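Local coordinates for thioredoxin-like protein (Klebsiella pneumoniae subsp. pneumoniae MGH 78578, PDB 3TY1), which is of uncertain function but probably binds carbohydrate, and belongs to the galactose mutarotase superfamily, whose sugar-epimerising members include the aldose 1-epimerases, at residues A[124-127]-A[132-135]; A[134-139]-A[209-214]; A[96-99]-A[105-108]; A[118-123]-A[165-170]; A[318-321]-A[327-330]. One frame throughout, in Å; residues are numbered along the deposited sequence. Where two conformers were deposited one is given.

Contacts 2, 4 and 5 reach the mixed sheet that holds strands 114-119, 204-214 and 311-318. Along the chain, contact 3 closes first, before the others begin. Contact 1, a small hairpin, is nested inside the loop closed by contact 4, and contact 2 starts where contact 1 ends, sharing Thr134 and Leu135. Contacts 2 and 4 cross in sequence and use neighbouring strands, 204-214 and 114-119, while contact 5 comes last, beyond strand 311-318. Most centres are 11 to 15 Å apart; those of contacts 3 and 5 are about 22 Å apart. Contact 2, the most central, holds a sulfate in what may be the sugar pocket, and contacts 2, 3 and 4 also take part in subunit interfaces.

Contact 1. Residues A[124-127]-A[132-135]; sequences HPVT and IYTL
The small beta hairpin of strands 126-128 and 131-133 is held together here by Val126 and Tyr133, an antiparallel hydrogen-bonded pair. Tyr133 N gives the shorter bond, to Val126 O at 2.9 Å, and Val126 N returns one to Tyr133 O at 3.2 Å. Their side chains run alongside each other on the same face of the sheet. In Val126, CG1 takes the crowded position between backbone N and carbonyl carbon (chi1 61°), which sets it 4.2 Å from Tyr133 CB. Thr127 and Ile132, the next pair, are non-hydrogen-bonded and meet on the other face, Thr127 OG1 lying 3.8 Å from Ile132 CG1; beta-branched residues suit such extended backbone.

Beyond Val126 the regular bridging ends, and Pro125 CA makes a C-H...O contact with Tyr133 O at 3.1 Å. Leu135 carries the apolar packing beyond: its CD1 is 3.8 Å from His124 CA and 4.0 Å from CD2 at the edge of the His124 ring, and it also touches the proline ring, CD1 to Pro125 CD being 4.1 Å. Two polar ends are bound outside the pair of segments: His124 ND1 to Glu384, Tyr133 OH to Asp129 and Arg329. Tyr133 O is thus met by one N-H and one weaker C-H donor, so the hairpin passes from hydrogen bonding to hydrophobic contact within two residues.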
# COMPACT_ATOMS: atom_id res chain seq x y z
N HIS A 124 -16.38 -12.08 -8.22
CA HIS A 124 -15.92 -12.61 -6.93
C HIS A 124 -14.49 -13.16 -7.06
O HIS A 124 -14.09 -13.59 -8.14
CB HIS A 124 -16.84 -13.72 -6.44
CG HIS A 124 -18.21 -13.26 -6.06
ND1 HIS A 124 -19.24 -14.14 -5.87
CD2 HIS A 124 -18.71 -12.03 -5.84
CE1 HIS A 124 -20.32 -13.47 -5.52
NE2 HIS A 124 -20.02 -12.19 -5.49
N PRO A 125 -13.73 -13.16 -5.97
CA PRO A 125 -12.34 -13.60 -6.04
C PRO A 125 -12.13 -15.11 -6.22
O PRO A 125 -13.02 -15.90 -5.96
CB PRO A 125 -11.74 -13.15 -4.69
CG PRO A 125 -12.85 -13.20 -3.75
CD PRO A 125 -14.09 -12.74 -4.60
N VAL A 126 -10.96 -15.46 -6.75
CA VAL A 126 -10.55 -16.85 -6.93
C VAL A 126 -9.07 -16.85 -7.10
O VAL A 126 -8.52 -15.89 -7.66
CB VAL A 126 -11.18 -17.52 -8.21
CG1 VAL A 126 -10.76 -16.79 -9.53
CG2 VAL A 126 -10.84 -19.04 -8.31
N THR A 127 -8.42 -17.90 -6.61
CA THR A 127 -7.00 -18.13 -6.87
C THR A 127 -6.94 -19.11 -8.04
O THR A 127 -7.40 -20.22 -7.93
CB THR A 127 -6.32 -18.67 -5.60
OG1 THR A 127 -6.58 -17.75 -4.52
CG2 THR A 127 -4.78 -18.86 -5.78
N ILE A 132 -3.98 -14.52 -7.16
CA ILE A 132 -5.27 -14.13 -6.61
C ILE A 132 -5.89 -13.10 -7.53
O ILE A 132 -5.34 -12.04 -7.73
CB ILE A 132 -5.15 -13.53 -5.21
CG1 ILE A 132 -4.53 -14.52 -4.23
CG2 ILE A 132 -6.54 -13.13 -4.69
CD1 ILE A 132 -4.12 -13.88 -2.86
N TYR A 133 -7.05 -13.43 -8.09
CA TYR A 133 -7.87 -12.48 -8.81
C TYR A 133 -8.77 -11.87 -7.77
O TYR A 133 -9.65 -12.55 -7.26
CB TYR A 133 -8.71 -13.19 -9.86
CG TYR A 133 -7.88 -13.63 -11.04
CD1 TYR A 133 -7.63 -12.76 -12.09
CD2 TYR A 133 -7.35 -14.93 -11.10
CE1 TYR A 133 -6.87 -13.15 -13.18
CE2 TYR A 133 -6.59 -15.34 -12.18
CZ TYR A 133 -6.35 -14.45 -13.22
OH TYR A 133 -5.61 -14.84 -14.28
N THR A 134 -8.54 -10.61 -7.46
CA THR A 134 -9.21 -9.94 -6.36
C THR A 134 -10.59 -9.42 -6.77
O THR A 134 -10.85 -9.17 -7.94
CB THR A 134 -8.33 -8.83 -5.81
OG1 THR A 134 -8.01 -7.92 -6.87
CG2 THR A 134 -7.02 -9.44 -5.23
N LEU A 135 -11.46 -9.27 -5.77
CA LEU A 135 -12.84 -8.88 -5.96
C LEU A 135 -13.01 -7.64 -6.85
O LEU A 135 -12.60 -6.52 -6.48
CB LEU A 135 -13.53 -8.60 -4.60
CG LEU A 135 -14.99 -8.13 -4.64
CD1 LEU A 135 -15.92 -9.15 -5.32
CD2 LEU A 135 -15.49 -7.90 -3.20

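Contact 2. Residues A[134-139]-A[209-214]; sequences TLHGKA and IYHSNF. With SO4 (sulfate ion), chain L.
His136 and His211 converge on a single sulfate oxygen: His136 NE2 donates to O3 at 2.6 Å, and His211 NE2 donates to the same O3 at 2.8 Å. Sulfate sits at the edge of both imidazoles, near each ring plane. The rings themselves cross at about a right angle in an offset edge-to-face pair, planes 76° apart, with the edge of His211 turned toward the face of His136; His136 NE2 comes 3.8 Å from His211 CD2.

In the next shell, His211 ND1 donates to Asn213 OD1 at 2.7 Å. That oxygen lies in the imidazole plane and offers a lone pair, so the bond fixes the ring's rotation, while Asn213 ND2 is held in turn by Glu112 O. On the other partner, Leu135 CD1 lies 3.5 Å above the plane of the His136 ring, offset toward its rim, and ND1 has a weak bond with Gly123 N. A type II turn from Thr134 to Gly137 presents His136, whose positive phi (66°) fits the third position of that turn.

The sulfate probably comes from the crystallisation liquor. Two imidazole N-H groups aimed at one oxygen nevertheless make a site suited to an anion or a sugar oxygen, consistent with the substrate pocket of mutarotase relatives.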
# COMPACT_ATOMS: atom_id res chain seq x y z
N THR A 134 -8.54 -10.61 -7.46
CA THR A 134 -9.21 -9.94 -6.36
C THR A 134 -10.59 -9.42 -6.77
O THR A 134 -10.85 -9.17 -7.94
CB THR A 134 -8.33 -8.83 -5.81
OG1 THR A 134 -8.01 -7.92 -6.87
CG2 THR A 134 -7.02 -9.44 -5.23
N LEU A 135 -11.46 -9.27 -5.77
CA LEU A 135 -12.84 -8.88 -5.96
C LEU A 135 -13.01 -7.64 -6.85
O LEU A 135 -12.60 -6.52 -6.48
CB LEU A 135 -13.53 -8.60 -4.60
CG LEU A 135 -14.99 -8.13 -4.64
CD1 LEU A 135 -15.92 -9.15 -5.32
CD2 LEU A 135 -15.49 -7.90 -3.20
N HIS A 136 -13.65 -7.84 -7.98
CA HIS A 136 -14.08 -6.74 -8.87
C HIS A 136 -12.99 -5.93 -9.53
O HIS A 136 -13.22 -4.79 -9.95
CB HIS A 136 -15.11 -5.81 -8.15
CG HIS A 136 -16.42 -6.47 -7.94
ND1 HIS A 136 -16.96 -7.34 -8.86
CD2 HIS A 136 -17.34 -6.37 -6.93
CE1 HIS A 136 -18.14 -7.76 -8.43
NE2 HIS A 136 -18.39 -7.18 -7.27
N GLY A 137 -11.82 -6.53 -9.69
CA GLY A 137 -10.76 -5.91 -10.46
C GLY A 137 -10.15 -4.68 -9.84
O GLY A 137 -10.25 -4.43 -8.59
N LYS A 138 -9.51 -3.90 -10.69
CA LYS A 138 -8.67 -2.77 -10.22
C LYS A 138 -9.09 -1.37 -10.58
O LYS A 138 -8.58 -0.43 -9.94
CB LYS A 138 -7.20 -2.99 -10.65
CG LYS A 138 -6.51 -4.12 -9.86
CD LYS A 138 -4.99 -4.17 -10.08
CE LYS A 138 -4.22 -3.10 -9.25
NZ LYS A 138 -2.75 -3.02 -9.63
N ALA A 139 -10.00 -1.19 -11.54
CA ALA A 139 -10.33 0.17 -12.03
C ALA A 139 -10.81 1.05 -10.90
O ALA A 139 -10.39 2.22 -10.76
CB ALA A 139 -11.39 0.14 -13.18
N ILE A 209 -18.41 -4.78 -15.06
CA ILE A 209 -19.74 -4.68 -14.51
C ILE A 209 -19.86 -3.23 -14.03
O ILE A 209 -18.97 -2.75 -13.28
CB ILE A 209 -19.94 -5.67 -13.30
CG1 ILE A 209 -19.78 -7.12 -13.74
CG2 ILE A 209 -21.30 -5.42 -12.64
CD1 ILE A 209 -19.92 -8.16 -12.63
N TYR A 210 -20.91 -2.52 -14.47
CA TYR A 210 -21.24 -1.18 -14.00
C TYR A 210 -22.13 -1.36 -12.76
O TYR A 210 -23.37 -1.46 -12.85
CB TYR A 210 -21.91 -0.38 -15.12
CG TYR A 210 -20.88 0.13 -16.09
CD1 TYR A 210 -20.36 -0.67 -17.09
CD2 TYR A 210 -20.35 1.42 -15.95
CE1 TYR A 210 -19.36 -0.19 -17.94
CE2 TYR A 210 -19.44 1.89 -16.79
CZ TYR A 210 -18.92 1.09 -17.79
OH TYR A 210 -17.94 1.60 -18.59
N HIS A 211 -21.49 -1.45 -11.61
CA HIS A 211 -22.10 -1.87 -10.37
C HIS A 211 -22.80 -0.66 -9.76
O HIS A 211 -22.17 0.17 -9.08
CB HIS A 211 -20.97 -2.44 -9.48
CG HIS A 211 -21.41 -3.31 -8.36
ND1 HIS A 211 -22.32 -2.90 -7.41
CD2 HIS A 211 -20.97 -4.53 -7.96
CE1 HIS A 211 -22.43 -3.82 -6.48
NE2 HIS A 211 -21.63 -4.84 -6.79
N SER A 212 -24.09 -0.55 -10.01
CA SER A 212 -24.86 0.67 -9.70
C SER A 212 -25.77 0.41 -8.51
O SER A 212 -26.61 -0.50 -8.56
CB SER A 212 -25.60 1.13 -10.96
OG SER A 212 -24.71 1.15 -12.11
N ASN A 213 -25.66 1.24 -7.47
CA ASN A 213 -26.18 0.91 -6.14
C ASN A 213 -27.14 1.95 -5.60
O ASN A 213 -26.81 3.13 -5.55
CB ASN A 213 -24.96 0.72 -5.20
CG ASN A 213 -23.88 -0.14 -5.86
OD1 ASN A 213 -24.17 -1.22 -6.31
ND2 ASN A 213 -22.65 0.37 -5.94
N PHE A 214 -28.32 1.50 -5.17
CA PHE A 214 -29.42 2.41 -4.80
C PHE A 214 -29.97 1.96 -3.46
O PHE A 214 -30.28 0.79 -3.28
CB PHE A 214 -30.55 2.37 -5.86
CG PHE A 214 -30.07 2.63 -7.26
CD1 PHE A 214 -29.92 3.93 -7.74
CD2 PHE A 214 -29.69 1.57 -8.08
CE1 PHE A 214 -29.44 4.16 -9.05
CE2 PHE A 214 -29.20 1.80 -9.34
CZ PHE A 214 -29.09 3.11 -9.85
S SO4 L . -20.90 -7.56 -4.37
O1 SO4 L . -21.09 -6.56 -3.31
O2 SO4 L . -22.20 -8.19 -4.71
O3 SO4 L . -20.33 -6.94 -5.57
O4 SO4 L . -19.97 -8.57 -3.88

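Contact 3. Residues A[96-99]-A[105-108]; sequences INLE and GWLE
Leu98 CD2 lies at the edge of the Trp106 indole, close to its plane, and touches the base of that side chain, 3.9 Å from Trp106 CB. Farther out on the indole, the ring of His136 meets it edge-to-face; the ring of Phe110 also meets the indole, planes about 35° apart. The tryptophan reaches these rings because its CG stands opposite the backbone N (chi1 -175°), leading the indole away from 96-99. The flat carboxamide of Asn97 is turned back on its own segment, where OD1 accepts a weak capping bond from Glu99 N.

These two segments bracket the short helix 100-103: the chain enters it through the turn after Asn97 and leaves into the 3-10 segment 105-108. Gly105 suits the tight return, having no side chain to hold the backbones apart. Its CA points a C-H almost straight at Asn97 O, 3.5 Å away, and its N gives a weak hydrogen bond to Leu98 O at 3.4 Å. Ile96 CG2 lies against the Gly105 carbonyl, 3.6 Å from its O.

Two waters bridge polar atoms of the two segments. Water 2 donates to Leu98 O at 2.6 Å and accepts from Trp106 N at 2.9 Å. Water 1 links Asn97 N, 2.9 Å away, to Glu108 OE1 at 2.8 Å. The same carboxylate has stronger partners: OE2 forms a salt bridge with Arg101, and OE1 one with Lys138 of the third subunit.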
# COMPACT_ATOMS: atom_id res chain seq x y z
N ILE A 96 -5.42 0.29 0.91
CA ILE A 96 -6.21 -0.94 0.72
C ILE A 96 -5.28 -1.97 0.16
O ILE A 96 -4.53 -1.64 -0.77
CB ILE A 96 -7.37 -0.73 -0.29
CG1 ILE A 96 -8.41 0.24 0.29
CG2 ILE A 96 -8.03 -2.11 -0.70
CD1 ILE A 96 -9.73 0.19 -0.37
N ASN A 97 -5.31 -3.19 0.70
CA ASN A 97 -4.61 -4.33 0.12
C ASN A 97 -5.71 -5.23 -0.45
O ASN A 97 -6.41 -5.91 0.30
CB ASN A 97 -3.78 -5.09 1.17
CG ASN A 97 -3.06 -6.28 0.58
OD1 ASN A 97 -3.35 -6.70 -0.55
ND2 ASN A 97 -2.07 -6.80 1.30
N LEU A 98 -5.89 -5.19 -1.77
CA LEU A 98 -6.96 -5.94 -2.45
C LEU A 98 -6.87 -7.45 -2.27
O LEU A 98 -7.91 -8.15 -2.26
CB LEU A 98 -7.04 -5.55 -3.96
CG LEU A 98 -7.41 -4.10 -4.31
CD1 LEU A 98 -7.14 -3.83 -5.85
CD2 LEU A 98 -8.86 -3.75 -3.93
N GLU A 99 -5.64 -7.95 -2.05
CA GLU A 99 -5.41 -9.37 -1.83
C GLU A 99 -5.78 -9.81 -0.41
O GLU A 99 -5.97 -11.01 -0.16
CB GLU A 99 -3.94 -9.74 -2.13
CG GLU A 99 -3.60 -9.85 -3.64
CD GLU A 99 -3.47 -8.53 -4.35
OE1 GLU A 99 -3.29 -7.47 -3.68
OE2 GLU A 99 -3.53 -8.55 -5.60
N GLY A 105 -10.26 -7.50 0.11
CA GLY A 105 -9.85 -6.17 0.62
C GLY A 105 -10.65 -5.02 0.02
O GLY A 105 -10.82 -3.97 0.66
N TRP A 106 -11.15 -5.22 -1.20
CA TRP A 106 -12.03 -4.25 -1.85
C TRP A 106 -13.23 -3.85 -0.97
O TRP A 106 -13.72 -2.73 -1.10
CB TRP A 106 -12.53 -4.89 -3.14
CG TRP A 106 -13.34 -4.14 -4.08
CD1 TRP A 106 -12.92 -3.53 -5.27
CD2 TRP A 106 -14.76 -4.02 -4.05
NE1 TRP A 106 -14.00 -3.02 -5.93
CE2 TRP A 106 -15.14 -3.31 -5.23
CE3 TRP A 106 -15.75 -4.47 -3.19
CZ2 TRP A 106 -16.47 -3.02 -5.51
CZ3 TRP A 106 -17.07 -4.18 -3.48
CH2 TRP A 106 -17.41 -3.44 -4.62
N LEU A 107 -13.71 -4.76 -0.12
CA LEU A 107 -14.77 -4.47 0.83
C LEU A 107 -14.45 -3.32 1.81
O LEU A 107 -15.36 -2.70 2.36
CB LEU A 107 -15.18 -5.73 1.59
CG LEU A 107 -15.85 -6.88 0.81
CD1 LEU A 107 -16.03 -8.05 1.78
CD2 LEU A 107 -17.19 -6.48 0.21
N GLU A 108 -13.17 -3.04 2.04
CA GLU A 108 -12.73 -1.98 2.94
C GLU A 108 -12.94 -0.58 2.35
O GLU A 108 -12.86 0.41 3.10
CB GLU A 108 -11.26 -2.20 3.36
CG GLU A 108 -11.06 -3.57 4.05
CD GLU A 108 -9.67 -3.84 4.60
OE1 GLU A 108 -8.72 -3.04 4.38
OE2 GLU A 108 -9.51 -4.88 5.29
O HOH W 1 -6.25 -3.90 3.36
O HOH W 2 -10.28 -7.29 -3.06

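Contact 4. Residues A[118-123]-A[165-170]; sequences GYEWTG and VKESTF
Glu167, on strand 159-169 of the ten-stranded antiparallel sheet, points its carboxylate at the backbone where strand 114-119 of the mixed sheet ends, so it ties two sheets of the supersandwich together. Each oxygen takes one of two successive N-H groups: Tyr119 N donates to OE2 at 2.8 Å, on the syn lone pair, and Glu120 N donates to OE1 at 3.1 Å, also on the syn side but 31° out of the carboxylate plane. With CG beside the backbone N (chi1 -62°) and the chain straight at chi2, the glutamate carries both oxygens across to this paired grip, next to a cis peptide between Gly118 and Tyr119.

Tyr119 and Glu167 cross at about a right angle, ring and carboxylate planes 53° apart, and OE2 lies at the ring edge, 3.6 Å from Tyr119 CD1. The phenol points elsewhere, its OH bonded to that of Tyr210. The Glu120 carboxylate lies near that of Glu167, OE1 to Glu167 OE1 being 4.4 Å; this meeting of like charges is probably eased by a salt bridge from Glu120 OE2 to Arg101 of the second subunit. Water 3 lies 2.9 Å from Glu167 OE1. Water 5 donates to Glu120 OE1 at 2.8 Å and lies 2.7 Å from Thr169 OG1.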
# COMPACT_ATOMS: atom_id res chain seq x y z
N GLY A 118 -13.87 -3.85 -13.02
CA GLY A 118 -13.17 -4.24 -14.25
C GLY A 118 -11.83 -3.51 -14.27
O GLY A 118 -11.42 -3.04 -13.24
N TYR A 119 -11.14 -3.38 -15.41
CA TYR A 119 -11.52 -3.99 -16.71
C TYR A 119 -10.71 -5.24 -17.04
O TYR A 119 -11.15 -6.08 -17.82
CB TYR A 119 -11.38 -2.98 -17.84
CG TYR A 119 -12.42 -1.90 -17.80
CD1 TYR A 119 -12.29 -0.81 -16.93
CD2 TYR A 119 -13.56 -1.94 -18.63
CE1 TYR A 119 -13.25 0.19 -16.88
CE2 TYR A 119 -14.53 -0.92 -18.60
CZ TYR A 119 -14.37 0.13 -17.71
OH TYR A 119 -15.30 1.14 -17.65
N GLU A 120 -9.54 -5.37 -16.45
CA GLU A 120 -8.68 -6.55 -16.71
C GLU A 120 -9.39 -7.85 -16.26
O GLU A 120 -9.27 -8.91 -16.91
CB GLU A 120 -7.31 -6.35 -16.05
CG GLU A 120 -6.24 -7.25 -16.63
CD GLU A 120 -4.91 -7.20 -15.88
OE1 GLU A 120 -4.53 -6.13 -15.37
OE2 GLU A 120 -4.22 -8.24 -15.86
N TRP A 121 -10.13 -7.77 -15.15
CA TRP A 121 -11.03 -8.84 -14.72
C TRP A 121 -12.08 -8.26 -13.79
O TRP A 121 -11.99 -7.09 -13.41
CB TRP A 121 -10.30 -10.02 -14.04
CG TRP A 121 -9.79 -9.71 -12.72
CD1 TRP A 121 -10.44 -9.89 -11.53
CD2 TRP A 121 -8.56 -9.08 -12.41
NE1 TRP A 121 -9.67 -9.44 -10.51
CE2 TRP A 121 -8.52 -8.91 -11.02
CE3 TRP A 121 -7.48 -8.63 -13.19
CZ2 TRP A 121 -7.43 -8.30 -10.36
CZ3 TRP A 121 -6.41 -8.03 -12.55
CH2 TRP A 121 -6.39 -7.87 -11.14
N THR A 122 -13.05 -9.08 -13.41
CA THR A 122 -14.13 -8.68 -12.53
C THR A 122 -14.64 -9.87 -11.73
O THR A 122 -14.19 -11.00 -11.88
CB THR A 122 -15.30 -8.06 -13.34
OG1 THR A 122 -16.10 -7.26 -12.48
CG2 THR A 122 -16.16 -9.15 -14.06
N GLY A 123 -15.58 -9.60 -10.83
CA GLY A 123 -16.31 -10.66 -10.15
C GLY A 123 -15.72 -11.10 -8.83
O GLY A 123 -14.68 -10.59 -8.39
N VAL A 165 -8.13 6.08 -16.63
CA VAL A 165 -7.79 5.09 -15.60
C VAL A 165 -7.03 3.96 -16.28
O VAL A 165 -7.54 3.28 -17.18
CB VAL A 165 -9.06 4.59 -14.93
CG1 VAL A 165 -8.71 3.60 -13.83
CG2 VAL A 165 -9.83 5.77 -14.33
N LYS A 166 -5.78 3.78 -15.88
CA LYS A 166 -4.88 2.88 -16.58
C LYS A 166 -4.63 1.60 -15.83
O LYS A 166 -4.49 1.60 -14.60
CB LYS A 166 -3.54 3.56 -16.82
CG LYS A 166 -3.57 4.82 -17.65
CD LYS A 166 -2.09 5.26 -17.88
CE LYS A 166 -1.92 6.39 -18.86
NZ LYS A 166 -0.45 6.67 -19.04
N GLU A 167 -4.55 0.50 -16.59
CA GLU A 167 -4.22 -0.82 -16.08
C GLU A 167 -3.07 -1.31 -16.98
O GLU A 167 -3.30 -2.13 -17.86
CB GLU A 167 -5.43 -1.76 -16.13
CG GLU A 167 -6.64 -1.27 -15.24
CD GLU A 167 -7.87 -2.16 -15.34
OE1 GLU A 167 -7.82 -3.31 -14.86
OE2 GLU A 167 -8.92 -1.71 -15.88
N SER A 168 -1.88 -0.73 -16.75
CA SER A 168 -0.64 -0.92 -17.50
C SER A 168 0.37 -1.70 -16.68
O SER A 168 0.76 -1.26 -15.59
CB SER A 168 -0.06 0.46 -17.82
OG SER A 168 -1.01 1.21 -18.57
N THR A 169 0.78 -2.86 -17.19
CA THR A 169 1.70 -3.74 -16.48
C THR A 169 2.63 -4.36 -17.48
O THR A 169 2.15 -4.97 -18.44
CB THR A 169 0.91 -4.86 -15.75
OG1 THR A 169 -0.05 -4.25 -14.88
CG2 THR A 169 1.85 -5.81 -14.91
N PHE A 170 3.93 -4.18 -17.31
CA PHE A 170 4.91 -4.78 -18.24
C PHE A 170 4.72 -6.30 -18.33
O PHE A 170 4.51 -6.94 -17.32
CB PHE A 170 6.33 -4.41 -17.84
CG PHE A 170 7.41 -4.96 -18.76
CD1 PHE A 170 7.48 -4.57 -20.10
CD2 PHE A 170 8.40 -5.81 -18.27
CE1 PHE A 170 8.47 -5.04 -20.91
CE2 PHE A 170 9.40 -6.30 -19.09
CZ PHE A 170 9.44 -5.90 -20.42
O HOH W 3 -9.00 -5.32 -13.17
O HOH W 4 -5.76 -4.37 -13.85
O HOH W 5 -2.44 -4.41 -16.14

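Contact 5. Residues A[318-321]-A[327-330]; sequences GTSY and IERK
Glu328 reaches from its helix to the loop residues Ser320 and Tyr321, and each atom of its side chain meets one or both. CB starts 3.6 Å from Ser320 OG. CG, placed beside the backbone N, is also near that hydroxyl, at 3.5 Å. A bend at chi2 (-64°) then turns the chain, bringing CD 3.5 Å from Tyr321 O. At the tip OE1 accepts two hydrogen bonds. Ser320 OG donates at 2.7 Å, arriving on the anti side only 15° out of the carboxylate plane, whereas Tyr321 N donates at 3.1 Å from above that plane, 60° out of it. The other oxygen, OE2, lies 3.8 Å from Tyr321 CB and forms a salt bridge with Arg333, which probably stabilises the negative charge in this buried place. Serine suits its position because a short side chain with a hydroxyl can serve two partners: OG is also bonded to Gln207 NE2.

Tyr321 packs on strands 259-265 and 297-304, its OH bonded to Ile263 O, and Gln207 of strand 204-214 touches Glu328 as well. Glu328 thus joins helix 325-330 to the loop leaving strand 311-318, beside strand 204-214 of the mixed sheet.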
# COMPACT_ATOMS: atom_id res chain seq x y z
N GLY A 318 -23.46 -5.72 -17.26
CA GLY A 318 -22.11 -6.13 -17.46
C GLY A 318 -21.88 -6.99 -18.67
O GLY A 318 -22.83 -7.40 -19.37
N THR A 319 -20.59 -7.22 -18.94
CA THR A 319 -20.18 -8.25 -19.90
C THR A 319 -20.21 -9.63 -19.23
O THR A 319 -20.31 -10.67 -19.89
CB THR A 319 -18.77 -7.99 -20.50
OG1 THR A 319 -17.81 -7.99 -19.45
CG2 THR A 319 -18.71 -6.67 -21.27
N SER A 320 -20.12 -9.63 -17.90
CA SER A 320 -20.08 -10.83 -17.08
C SER A 320 -21.06 -10.76 -15.92
O SER A 320 -21.54 -9.68 -15.51
CB SER A 320 -18.66 -11.04 -16.49
OG SER A 320 -17.86 -11.88 -17.28
N TYR A 321 -21.37 -11.95 -15.41
CA TYR A 321 -22.02 -12.10 -14.13
C TYR A 321 -20.90 -12.06 -13.09
O TYR A 321 -19.72 -12.02 -13.42
CB TYR A 321 -22.84 -13.41 -14.04
CG TYR A 321 -24.00 -13.42 -15.00
CD1 TYR A 321 -25.04 -12.47 -14.90
CD2 TYR A 321 -24.10 -14.38 -16.00
CE1 TYR A 321 -26.14 -12.52 -15.80
CE2 TYR A 321 -25.17 -14.41 -16.88
CZ TYR A 321 -26.19 -13.48 -16.79
OH TYR A 321 -27.25 -13.52 -17.69
N ILE A 327 -15.06 -19.18 -13.80
CA ILE A 327 -16.41 -19.54 -14.30
C ILE A 327 -16.77 -18.73 -15.53
O ILE A 327 -17.24 -19.29 -16.53
CB ILE A 327 -17.47 -19.42 -13.19
CG1 ILE A 327 -17.32 -20.62 -12.24
CG2 ILE A 327 -18.87 -19.34 -13.75
CD1 ILE A 327 -17.83 -20.39 -10.85
N GLU A 328 -16.47 -17.43 -15.49
CA GLU A 328 -16.76 -16.54 -16.63
C GLU A 328 -15.98 -16.90 -17.90
O GLU A 328 -16.50 -16.73 -19.02
CB GLU A 328 -16.58 -15.07 -16.26
CG GLU A 328 -17.52 -14.64 -15.16
CD GLU A 328 -18.99 -14.71 -15.55
OE1 GLU A 328 -19.38 -14.00 -16.50
OE2 GLU A 328 -19.75 -15.49 -14.92
N ARG A 329 -14.76 -17.42 -17.75
CA ARG A 329 -14.01 -17.95 -18.90
C ARG A 329 -14.63 -19.25 -19.42
O ARG A 329 -14.86 -19.41 -20.63
CB ARG A 329 -12.57 -18.25 -18.52
CG ARG A 329 -11.68 -17.03 -18.36
CD ARG A 329 -10.46 -17.44 -17.57
NE ARG A 329 -9.55 -16.33 -17.32
CZ ARG A 329 -8.45 -16.41 -16.57
NH1 ARG A 329 -8.08 -17.56 -15.98
NH2 ARG A 329 -7.72 -15.32 -16.39
N LYS A 330 -14.90 -20.17 -18.49
CA LYS A 330 -15.46 -21.50 -18.80
C LYS A 330 -16.76 -21.32 -19.56
O LYS A 330 -16.95 -21.92 -20.58
CB LYS A 330 -15.71 -22.30 -17.51
CG LYS A 330 -15.95 -23.80 -17.68
CD LYS A 330 -14.63 -24.59 -17.62
CE LYS A 330 -14.83 -26.11 -17.71
NZ LYS A 330 -15.52 -26.47 -18.96